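Local atomic coordinates of phenol hydroxylase component phN (Pseudomonas stutzeri, PDB entry 3U52), a protein that probably serves as the diiron-bearing large subunit of a bacterial multicomponent phenol hydroxylase, using oxygen activated at two iron ions to hydroxylate phenol. Residues Ser116-Gln121 against Glu189-Ile194; Ser177-Ala182 against Phe196-Val201; Lys264-Gly269 against Asp322-Ala327. All coordinates share one frame; numbering follows the deposited sequence.

Interaction 1 of 3, residues Ser116-Gln121 against Glu189-Ile194; sequences SKVGRQ and EFLTAI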
loop_
_atom_site.group_PDB
_atom_site.type_symbol
_atom_site.label_atom_id
_atom_site.label_comp_id
_atom_site.label_asym_id
_atom_site.label_seq_id
_atom_site.Cartn_x
_atom_site.Cartn_y
_atom_site.Cartn_z
ATOM N N SER A 116 12.705 13.698 -23.011
ATOM C CA SER A 116 11.542 14.220 -23.775
ATOM C C SER A 116 12.044 14.831 -25.108
ATOM O O SER A 116 11.537 14.539 -26.206
ATOM C CB SER A 116 10.815 15.300 -22.974
ATOM O OG SER A 116 10.171 14.769 -21.806
ATOM N N LYS A 117 13.033 15.710 -25.000
ATOM C CA LYS A 117 13.582 16.326 -26.191
ATOM C C LYS A 117 14.196 15.337 -27.158
ATOM O O LYS A 117 13.976 15.445 -28.355
ATOM C CB LYS A 117 14.551 17.457 -25.830
ATOM C CG LYS A 117 15.443 17.913 -27.044
ATOM C CD LYS A 117 16.056 19.271 -26.805
ATOM C CE LYS A 117 16.889 19.671 -28.061
ATOM N NZ LYS A 117 15.999 20.437 -29.017
ATOM N N VAL A 118 14.955 14.352 -26.670
ATOM C CA VAL A 118 15.602 13.386 -27.560
ATOM C C VAL A 118 14.570 12.393 -28.187
ATOM O O VAL A 118 14.726 11.911 -29.331
ATOM C CB VAL A 118 16.822 12.732 -26.770
ATOM C CG1 VAL A 118 16.408 11.458 -26.051
ATOM C CG2 VAL A 118 18.020 12.513 -27.668
ATOM N N GLY A 119 13.484 12.117 -27.467
ATOM C CA GLY A 119 12.322 11.385 -28.029
ATOM C C GLY A 119 11.500 12.150 -29.089
ATOM O O GLY A 119 10.502 11.624 -29.606
ATOM N N ARG A 120 11.911 13.390 -29.402
ATOM C CA ARG A 120 11.497 14.111 -30.625
ATOM C C ARG A 120 12.581 14.125 -31.763
ATOM O O ARG A 120 12.241 14.241 -32.939
ATOM C CB ARG A 120 11.070 15.546 -30.262
ATOM C CG ARG A 120 10.854 16.474 -31.462
ATOM C CD ARG A 120 9.598 16.051 -32.281
ATOM N NE ARG A 120 9.380 16.937 -33.427
ATOM C CZ ARG A 120 10.100 16.927 -34.542
ATOM N NH1 ARG A 120 11.100 16.034 -34.741
ATOM N NH2 ARG A 120 9.790 17.817 -35.482
ATOM N N GLN A 121 13.865 14.007 -31.441
ATOM C CA GLN A 121 14.926 14.321 -32.444
ATOM C C GLN A 121 15.322 13.243 -33.398
ATOM O O GLN A 121 15.880 13.574 -34.443
ATOM C CB GLN A 121 16.233 14.818 -31.811
ATOM C CG GLN A 121 16.127 16.025 -30.953
ATOM C CD GLN A 121 15.297 17.112 -31.532
ATOM O OE1 GLN A 121 15.487 17.577 -32.708
ATOM N NE2 GLN A 121 14.349 17.569 -30.715
ATOM N N GLU A 189 25.239 11.943 -28.355
ATOM C CA GLU A 189 26.121 12.060 -27.169
ATOM C C GLU A 189 25.263 12.027 -25.907
ATOM O O GLU A 189 25.617 11.352 -24.939
ATOM C CB GLU A 189 27.002 13.315 -27.204
ATOM C CG GLU A 189 27.976 13.359 -26.012
ATOM C CD GLU A 189 28.929 14.541 -26.028
ATOM O OE1 GLU A 189 29.720 14.627 -25.085
ATOM O OE2 GLU A 189 28.927 15.381 -26.955
ATOM N N PHE A 190 24.107 12.681 -25.948
ATOM C CA PHE A 190 23.194 12.633 -24.778
ATOM C C PHE A 190 22.892 11.158 -24.445
ATOM O O PHE A 190 23.050 10.722 -23.276
ATOM C CB PHE A 190 21.895 13.407 -25.003
ATOM C CG PHE A 190 20.892 13.293 -23.845
ATOM C CD1 PHE A 190 21.019 14.067 -22.703
ATOM C CD2 PHE A 190 19.871 12.357 -23.890
ATOM C CE1 PHE A 190 20.107 13.952 -21.637
ATOM C CE2 PHE A 190 18.970 12.231 -22.837
ATOM C CZ PHE A 190 19.093 13.036 -21.716
ATOM N N LEU A 191 22.484 10.396 -25.456
ATOM C CA LEU A 191 22.204 8.966 -25.220
ATOM C C LEU A 191 23.446 8.174 -24.759
ATOM O O LEU A 191 23.373 7.319 -23.849
ATOM C CB LEU A 191 21.548 8.344 -26.451
ATOM C CG LEU A 191 20.043 8.023 -26.356
ATOM C CD1 LEU A 191 19.154 8.734 -25.268
ATOM C CD2 LEU A 191 19.447 8.024 -27.720
ATOM N N THR A 192 24.604 8.459 -25.349
ATOM C CA THR A 192 25.815 7.742 -24.953
ATOM C C THR A 192 26.199 8.069 -23.521
ATOM O O THR A 192 26.668 7.188 -22.783
ATOM C CB THR A 192 26.985 8.000 -25.938
ATOM O OG1 THR A 192 26.593 7.515 -27.232
ATOM C CG2 THR A 192 28.263 7.260 -25.480
ATOM N N ALA A 193 26.040 9.331 -23.134
ATOM C CA ALA A 193 26.370 9.798 -21.797
ATOM C C ALA A 193 25.442 9.170 -20.755
ATOM O O ALA A 193 25.873 8.611 -19.744
ATOM C CB ALA A 193 26.188 11.317 -21.736
ATOM N N ILE A 194 24.166 9.343 -21.007
ATOM C CA ILE A 194 23.156 9.064 -19.998
ATOM C C ILE A 194 22.620 7.621 -20.058
ATOM O O ILE A 194 22.621 6.905 -19.038
ATOM C CB ILE A 194 22.008 10.183 -19.962
ATOM C CG1 ILE A 194 22.614 11.601 -19.842
ATOM C CG2 ILE A 194 21.016 9.928 -18.810
ATOM C CD1 ILE A 194 23.626 11.883 -18.616
#
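V118 on helix 105-121 faces F190 and L191 on helix 187-216, and one methyl group does all the touching. The contact is purely apolar. CG1 of V118 sits 3.9 Å from CD1 of L191, its nearer partner. The same CG1 lies 4.2 Å from CD2 of F190; it is equally near CE2 and approaches the ring obliquely. The torsions account for this reach: F190 has CG anti to its backbone N (chi1 176°), which sends the ring toward V118, while the CB of L191 sets off across the line of approach and its CD1 then turns inward. Within its own helix, I194 CG1 lies over one face of the F190 ring, 3.9 Å above its plane and displaced toward the rim, and Y115 meets the same ring edge-to-face. With V118 and F190 CA atoms 8.1 Å apart, the backbones are separated by side chains.

Both helices belong to the helical hydroxylase domain that carries the diiron site, and the contact ties two of its helices together. L191 also lines a xenon pocket with W47, W50 and F188, so the methyl that meets V118 belongs to a residue bordering a site accessible to a small apolar atom. C131 of helix 125-155 packs on both V118 and L191.

No polar bond crosses between the two segments. Q121 folds back on its own helix: its NE2 donates to K117 O at 3.2 Å with an N-H...O angle of 154°, coming from the opposite face of the carbonyl plane to R120 N, which also bonds to that oxygen at 3.1 Å. E189 bonds outward instead, its OE1 pairing with K264 and W265 of helix 254-283.

Interaction 2 of 3, residues Ser177-Ala182 against Phe196-Val201; sequences SFFDDA and FSFEYV. With FE (Fe (III) ion), chain H.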
loop_
_atom_site.group_PDB
_atom_site.type_symbol
_atom_site.label_atom_id
_atom_site.label_comp_id
_atom_site.label_asym_id
_atom_site.label_seq_id
_atom_site.Cartn_x
_atom_site.Cartn_y
_atom_site.Cartn_z
ATOM N N SER A 177 26.519 20.596 -13.496
ATOM C CA SER A 177 27.297 20.742 -14.715
ATOM C C SER A 177 27.466 19.415 -15.483
ATOM O O SER A 177 27.583 19.422 -16.714
ATOM C CB SER A 177 28.667 21.409 -14.443
ATOM O OG SER A 177 29.517 20.522 -13.742
ATOM N N PHE A 178 27.471 18.275 -14.782
ATOM C CA PHE A 178 27.459 16.934 -15.444
ATOM C C PHE A 178 26.257 16.828 -16.370
ATOM O O PHE A 178 26.374 16.481 -17.570
ATOM C CB PHE A 178 27.380 15.784 -14.379
ATOM C CG PHE A 178 27.278 14.413 -14.983
ATOM C CD1 PHE A 178 26.045 13.871 -15.299
ATOM C CD2 PHE A 178 28.427 13.644 -15.195
ATOM C CE1 PHE A 178 25.955 12.585 -15.888
ATOM C CE2 PHE A 178 28.368 12.328 -15.759
ATOM C CZ PHE A 178 27.157 11.827 -16.138
ATOM N N PHE A 179 25.076 17.129 -15.823
ATOM C CA PHE A 179 23.893 17.023 -16.661
ATOM C C PHE A 179 23.694 18.172 -17.683
ATOM O O PHE A 179 23.082 17.946 -18.726
ATOM C CB PHE A 179 22.607 16.825 -15.798
ATOM C CG PHE A 179 21.773 15.676 -16.286
ATOM C CD1 PHE A 179 22.022 14.399 -15.856
ATOM C CD2 PHE A 179 20.772 15.891 -17.228
ATOM C CE1 PHE A 179 21.277 13.289 -16.361
ATOM C CE2 PHE A 179 20.005 14.825 -17.728
ATOM C CZ PHE A 179 20.260 13.524 -17.298
ATOM N N ASP A 180 24.149 19.389 -17.360
ATOM C CA ASP A 180 24.133 20.521 -18.329
ATOM C C ASP A 180 25.007 20.159 -19.514
ATOM O O ASP A 180 24.637 20.430 -20.613
ATOM C CB ASP A 180 24.629 21.814 -17.707
ATOM C CG ASP A 180 23.579 22.513 -16.860
ATOM O OD1 ASP A 180 22.424 21.987 -16.727
ATOM O OD2 ASP A 180 23.886 23.624 -16.312
ATOM N N ASP A 181 26.157 19.527 -19.279
ATOM C CA ASP A 181 27.077 19.080 -20.334
ATOM C C ASP A 181 26.345 18.126 -21.267
ATOM O O ASP A 181 26.307 18.354 -22.482
ATOM C CB ASP A 181 28.319 18.478 -19.644
ATOM C CG ASP A 181 29.487 18.148 -20.593
ATOM O OD1 ASP A 181 29.298 17.970 -21.799
ATOM O OD2 ASP A 181 30.617 18.005 -20.075
ATOM N N ALA A 182 25.668 17.101 -20.704
ATOM C CA ALA A 182 24.911 16.141 -21.532
ATOM C C ALA A 182 23.757 16.781 -22.317
ATOM O O ALA A 182 23.582 16.482 -23.486
ATOM C CB ALA A 182 24.367 14.953 -20.650
ATOM N N PHE A 196 23.862 4.893 -21.992
ATOM C CA PHE A 196 24.889 3.886 -21.895
ATOM C C PHE A 196 25.796 4.064 -20.661
ATOM O O PHE A 196 25.865 3.162 -19.825
ATOM C CB PHE A 196 25.669 3.753 -23.203
ATOM C CG PHE A 196 26.887 2.886 -23.078
ATOM C CD1 PHE A 196 26.771 1.512 -23.027
ATOM C CD2 PHE A 196 28.161 3.462 -22.928
ATOM C CE1 PHE A 196 27.907 0.715 -22.881
ATOM C CE2 PHE A 196 29.296 2.655 -22.753
ATOM C CZ PHE A 196 29.173 1.300 -22.751
ATOM N N SER A 197 26.446 5.216 -20.501
ATOM C CA SER A 197 27.448 5.405 -19.439
ATOM C C SER A 197 26.839 5.457 -18.023
ATOM O O SER A 197 27.316 4.779 -17.104
ATOM C CB SER A 197 28.322 6.657 -19.744
ATOM O OG SER A 197 28.964 6.518 -21.020
ATOM N N PHE A 198 25.775 6.225 -17.853
ATOM C CA PHE A 198 25.122 6.452 -16.566
ATOM C C PHE A 198 24.234 5.228 -16.291
ATOM O O PHE A 198 24.464 4.480 -15.324
ATOM C CB PHE A 198 24.258 7.715 -16.726
ATOM C CG PHE A 198 24.042 8.561 -15.480
ATOM C CD1 PHE A 198 24.907 8.570 -14.413
ATOM C CD2 PHE A 198 22.967 9.459 -15.448
ATOM C CE1 PHE A 198 24.628 9.423 -13.292
ATOM C CE2 PHE A 198 22.731 10.324 -14.342
ATOM C CZ PHE A 198 23.539 10.291 -13.284
ATOM N N GLU A 199 23.249 4.998 -17.171
ATOM C CA GLU A 199 22.166 4.016 -16.914
ATOM C C GLU A 199 22.529 2.584 -17.106
ATOM O O GLU A 199 21.771 1.729 -16.700
ATOM C CB GLU A 199 20.946 4.250 -17.801
ATOM C CG GLU A 199 20.239 5.553 -17.539
ATOM C CD GLU A 199 19.360 5.471 -16.304
ATOM O OE1 GLU A 199 18.136 5.625 -16.419
ATOM O OE2 GLU A 199 19.904 5.232 -15.209
ATOM N N TYR A 200 23.624 2.300 -17.790
ATOM C CA TYR A 200 24.012 0.939 -17.982
ATOM C C TYR A 200 25.319 0.622 -17.260
ATOM O O TYR A 200 25.354 -0.254 -16.396
ATOM C CB TYR A 200 24.072 0.566 -19.471
ATOM C CG TYR A 200 24.349 -0.893 -19.650
ATOM C CD1 TYR A 200 25.605 -1.345 -19.981
ATOM C CD2 TYR A 200 23.346 -1.831 -19.429
ATOM C CE1 TYR A 200 25.867 -2.733 -20.095
ATOM C CE2 TYR A 200 23.583 -3.170 -19.534
ATOM C CZ TYR A 200 24.844 -3.631 -19.875
ATOM O OH TYR A 200 25.057 -5.009 -20.004
ATOM N N VAL A 201 26.388 1.305 -17.611
ATOM C CA VAL A 201 27.672 1.024 -17.026
ATOM C C VAL A 201 27.795 1.357 -15.508
ATOM O O VAL A 201 28.290 0.523 -14.737
ATOM C CB VAL A 201 28.810 1.670 -17.817
ATOM C CG1 VAL A 201 30.180 1.332 -17.155
ATOM C CG2 VAL A 201 28.788 1.134 -19.244
HETATM FE FE FE H . 16.757 5.078 -14.868
#
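The ring of F198 is met by two phenylalanines of helix 173-184. Over one of its faces lies CE1 of F178, 4.1 Å above the plane and close to the ring centre. The two ring planes are inclined at 44° with centroids 5.1 Å apart, an oblique aromatic pair. F179 is met differently: CE2 of F198 reaches its edge, in the plane of the F179 ring, and comes 3.9 Å from CE1 of F179. Relative to the F198 ring, that same F179 atom approaches obliquely, and the two side chains run at about a right angle to each other.

The torsions bring the three rings together. F198 has CG anti to its backbone N, at chi1 -150°, directing its ring to helix 173-184. F179, at chi1 -130°, is well away from a staggered position, and this turn swings its ring to F198 although its CB starts off across the approach. The backbones are held apart by these rings, the nearest CA atoms, of F179 and F198, being 10.6 Å from each other. I194 packs against both F178 and F179.

One residue further on, E199 points to the metal. Its chain is bent at chi2, and OE1 binds iron at 2.1 Å, while OE2 stays 3.2 Å from the same iron. E233 and H236 bind the same iron, and F198 borders a xenon pocket with G269 and L273. A metal-ligating glutamate on a long helix, with a wider pi-type turn at 196-201, backed by aromatic packing, is consistent with the carboxylate-bridged diiron hydroxylases, whose four-helix bundle cradles the two irons.

Interaction 3 of 3, residues Lys264-Gly269 against Asp322-Ala327; sequences KWFWRG and DVANDA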
loop_
_atom_site.group_PDB
_atom_site.type_symbol
_atom_site.label_atom_id
_atom_site.label_comp_id
_atom_site.label_asym_id
_atom_site.label_seq_id
_atom_site.Cartn_x
_atom_site.Cartn_y
_atom_site.Cartn_z
ATOM N N LYS A 264 35.254 10.311 -22.274
ATOM C CA LYS A 264 34.720 11.541 -21.583
ATOM C C LYS A 264 33.691 11.216 -20.455
ATOM O O LYS A 264 33.811 11.685 -19.304
ATOM C CB LYS A 264 34.050 12.460 -22.598
ATOM C CG LYS A 264 33.384 13.700 -21.983
ATOM C CD LYS A 264 32.682 14.535 -23.056
ATOM C CE LYS A 264 31.753 15.475 -22.325
ATOM N NZ LYS A 264 31.088 16.386 -23.351
ATOM N N TRP A 265 32.718 10.365 -20.762
ATOM C CA TRP A 265 31.616 10.176 -19.845
ATOM C C TRP A 265 31.964 9.157 -18.786
ATOM O O TRP A 265 31.436 9.215 -17.703
ATOM C CB TRP A 265 30.329 9.797 -20.630
ATOM C CG TRP A 265 29.843 11.087 -21.287
ATOM C CD1 TRP A 265 29.951 11.423 -22.596
ATOM C CD2 TRP A 265 29.284 12.244 -20.613
ATOM N NE1 TRP A 265 29.483 12.713 -22.796
ATOM C CE2 TRP A 265 29.033 13.212 -21.596
ATOM C CE3 TRP A 265 28.911 12.511 -19.283
ATOM C CZ2 TRP A 265 28.443 14.482 -21.296
ATOM C CZ3 TRP A 265 28.336 13.785 -18.967
ATOM C CH2 TRP A 265 28.116 14.736 -19.980
ATOM N N PHE A 266 32.835 8.202 -19.109
ATOM C CA PHE A 266 33.436 7.413 -18.028
ATOM C C PHE A 266 34.015 8.354 -17.000
ATOM O O PHE A 266 33.747 8.189 -15.785
ATOM C CB PHE A 266 34.572 6.463 -18.484
ATOM C CG PHE A 266 35.303 5.849 -17.323
ATOM C CD1 PHE A 266 36.584 6.292 -16.971
ATOM C CD2 PHE A 266 34.653 4.879 -16.525
ATOM C CE1 PHE A 266 37.237 5.767 -15.859
ATOM C CE2 PHE A 266 35.339 4.312 -15.409
ATOM C CZ PHE A 266 36.607 4.799 -15.069
ATOM N N TRP A 267 34.819 9.313 -17.456
ATOM C CA TRP A 267 35.602 10.126 -16.538
ATOM C C TRP A 267 34.717 11.139 -15.780
ATOM O O TRP A 267 34.799 11.256 -14.570
ATOM C CB TRP A 267 36.835 10.763 -17.200
ATOM C CG TRP A 267 37.663 11.426 -16.122
ATOM C CD1 TRP A 267 37.686 12.745 -15.800
ATOM C CD2 TRP A 267 38.586 10.780 -15.232
ATOM N NE1 TRP A 267 38.533 12.952 -14.751
ATOM C CE2 TRP A 267 39.092 11.762 -14.373
ATOM C CE3 TRP A 267 39.004 9.455 -15.064
ATOM C CZ2 TRP A 267 40.034 11.474 -13.346
ATOM C CZ3 TRP A 267 39.944 9.163 -14.053
ATOM C CH2 TRP A 267 40.445 10.163 -13.217
ATOM N N ARG A 268 33.802 11.805 -16.487
ATOM C CA ARG A 268 32.792 12.633 -15.814
ATOM C C ARG A 268 31.881 11.853 -14.826
ATOM O O ARG A 268 31.556 12.356 -13.749
ATOM C CB ARG A 268 31.926 13.388 -16.853
ATOM C CG ARG A 268 32.707 14.534 -17.554
ATOM C CD ARG A 268 31.785 15.805 -17.778
ATOM N NE ARG A 268 31.477 16.444 -16.499
ATOM C CZ ARG A 268 31.102 17.707 -16.357
ATOM N NH1 ARG A 268 30.955 18.474 -17.416
ATOM N NH2 ARG A 268 30.842 18.201 -15.152
ATOM N N GLY A 269 31.480 10.642 -15.211
ATOM C CA GLY A 269 30.660 9.798 -14.365
ATOM C C GLY A 269 31.452 9.375 -13.133
ATOM O O GLY A 269 30.930 9.403 -12.012
ATOM N N ASP A 322 42.393 2.848 -15.148
ATOM C CA ASP A 322 43.412 2.469 -14.126
ATOM C C ASP A 322 43.598 3.451 -12.978
ATOM O O ASP A 322 43.861 3.056 -11.841
ATOM C CB ASP A 322 44.802 2.196 -14.737
ATOM C CG ASP A 322 45.344 3.369 -15.651
ATOM O OD1 ASP A 322 44.710 3.763 -16.722
ATOM O OD2 ASP A 322 46.474 3.850 -15.327
ATOM N N VAL A 323 43.518 4.737 -13.305
ATOM C CA VAL A 323 43.632 5.795 -12.317
ATOM C C VAL A 323 42.416 5.680 -11.382
ATOM O O VAL A 323 42.555 5.841 -10.175
ATOM C CB VAL A 323 43.713 7.192 -13.004
ATOM C CG1 VAL A 323 43.699 8.270 -11.993
ATOM C CG2 VAL A 323 44.973 7.328 -13.886
ATOM N N ALA A 324 41.227 5.413 -11.941
ATOM C CA ALA A 324 39.982 5.325 -11.162
ATOM C C ALA A 324 40.008 4.055 -10.279
ATOM O O ALA A 324 39.577 4.076 -9.097
ATOM C CB ALA A 324 38.783 5.317 -12.108
ATOM N N ASN A 325 40.493 2.944 -10.843
ATOM C CA ASN A 325 40.631 1.665 -10.050
ATOM C C ASN A 325 41.513 1.872 -8.834
ATOM O O ASN A 325 41.125 1.540 -7.737
ATOM C CB ASN A 325 41.151 0.497 -10.903
ATOM C CG ASN A 325 40.210 0.164 -12.025
ATOM O OD1 ASN A 325 39.057 0.640 -12.049
ATOM N ND2 ASN A 325 40.675 -0.647 -12.980
ATOM N N ASP A 326 42.665 2.506 -9.036
ATOM C CA ASP A 326 43.549 2.898 -7.951
ATOM C C ASP A 326 42.975 3.942 -6.942
ATOM O O ASP A 326 43.263 3.855 -5.763
ATOM C CB ASP A 326 44.861 3.436 -8.526
ATOM C CG ASP A 326 45.885 3.699 -7.434
ATOM O OD1 ASP A 326 46.503 2.710 -6.970
ATOM O OD2 ASP A 326 46.061 4.889 -7.023
ATOM N N ALA A 327 42.141 4.898 -7.393
ATOM C CA ALA A 327 41.582 5.923 -6.487
ATOM C C ALA A 327 40.561 5.353 -5.502
ATOM O O ALA A 327 40.214 6.003 -4.520
ATOM C CB ALA A 327 40.937 7.107 -7.273
#
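V323 meets W267 first in sequence order. Its CG1, held anti to the backbone N (chi1 175°), comes 4.0 Å from CH2 of the indole, at the edge of the ring system and near its plane. On the other side of the contact, the extended first torsion of W267 (chi1 -173°) brings that CH2 to V323.

At A324 the spacing tightens. Its CB sits 3.7 Å from CZ of F266 and 4.1 Å from CE1, lying at the ring edge near its plane, while CZ3 of W267 is a looser 4.5 Å away and approached obliquely. The methyl meets these two rings from directions about a right angle apart. W295 of helix 291-310 packs on both A324 and F266. N325, next along, turns to that helix, bonding to W295 through OD1.

The two short helical segments run nearly parallel, with 18° between their directions and 11.4 Å between their axes; the nearest CA pair, W267 and A324, is 8.4 Å apart. Such wide spacing reflects the bulk of F266 and W267, which bridge the gap to two small residues. W267 also touches C436, a zinc ligand, linking this contact to the Cys4 zinc site.

With no hydrogen bond or salt bridge across it, the contact rests on a few apolar approaches, two of them at ring edges, and so on van der Waals contact and burial of apolar surface.

How the interactions relate
The contacts form a row through the helical body of the subunit. Interactions 1 and 2 lie about 10 Å apart between centres, 2 and 3 about 13 Å, and 1 and 3 about 23 Å. Interactions 1 and 2 share helix 187-216, their segments alternate along the chain, and all four belong to the hydroxylase family region; I194 O and E199 N, 2.7 Å apart, make a probable hydrogen bond. Interaction 3 follows both in sequence. Helix 254-283 joins it to them through K264, which forms salt bridges to both E189 and D181, and R268, which forms one to D181. Together they connect the iron-bearing helix 187-216 to the region beside the zinc site.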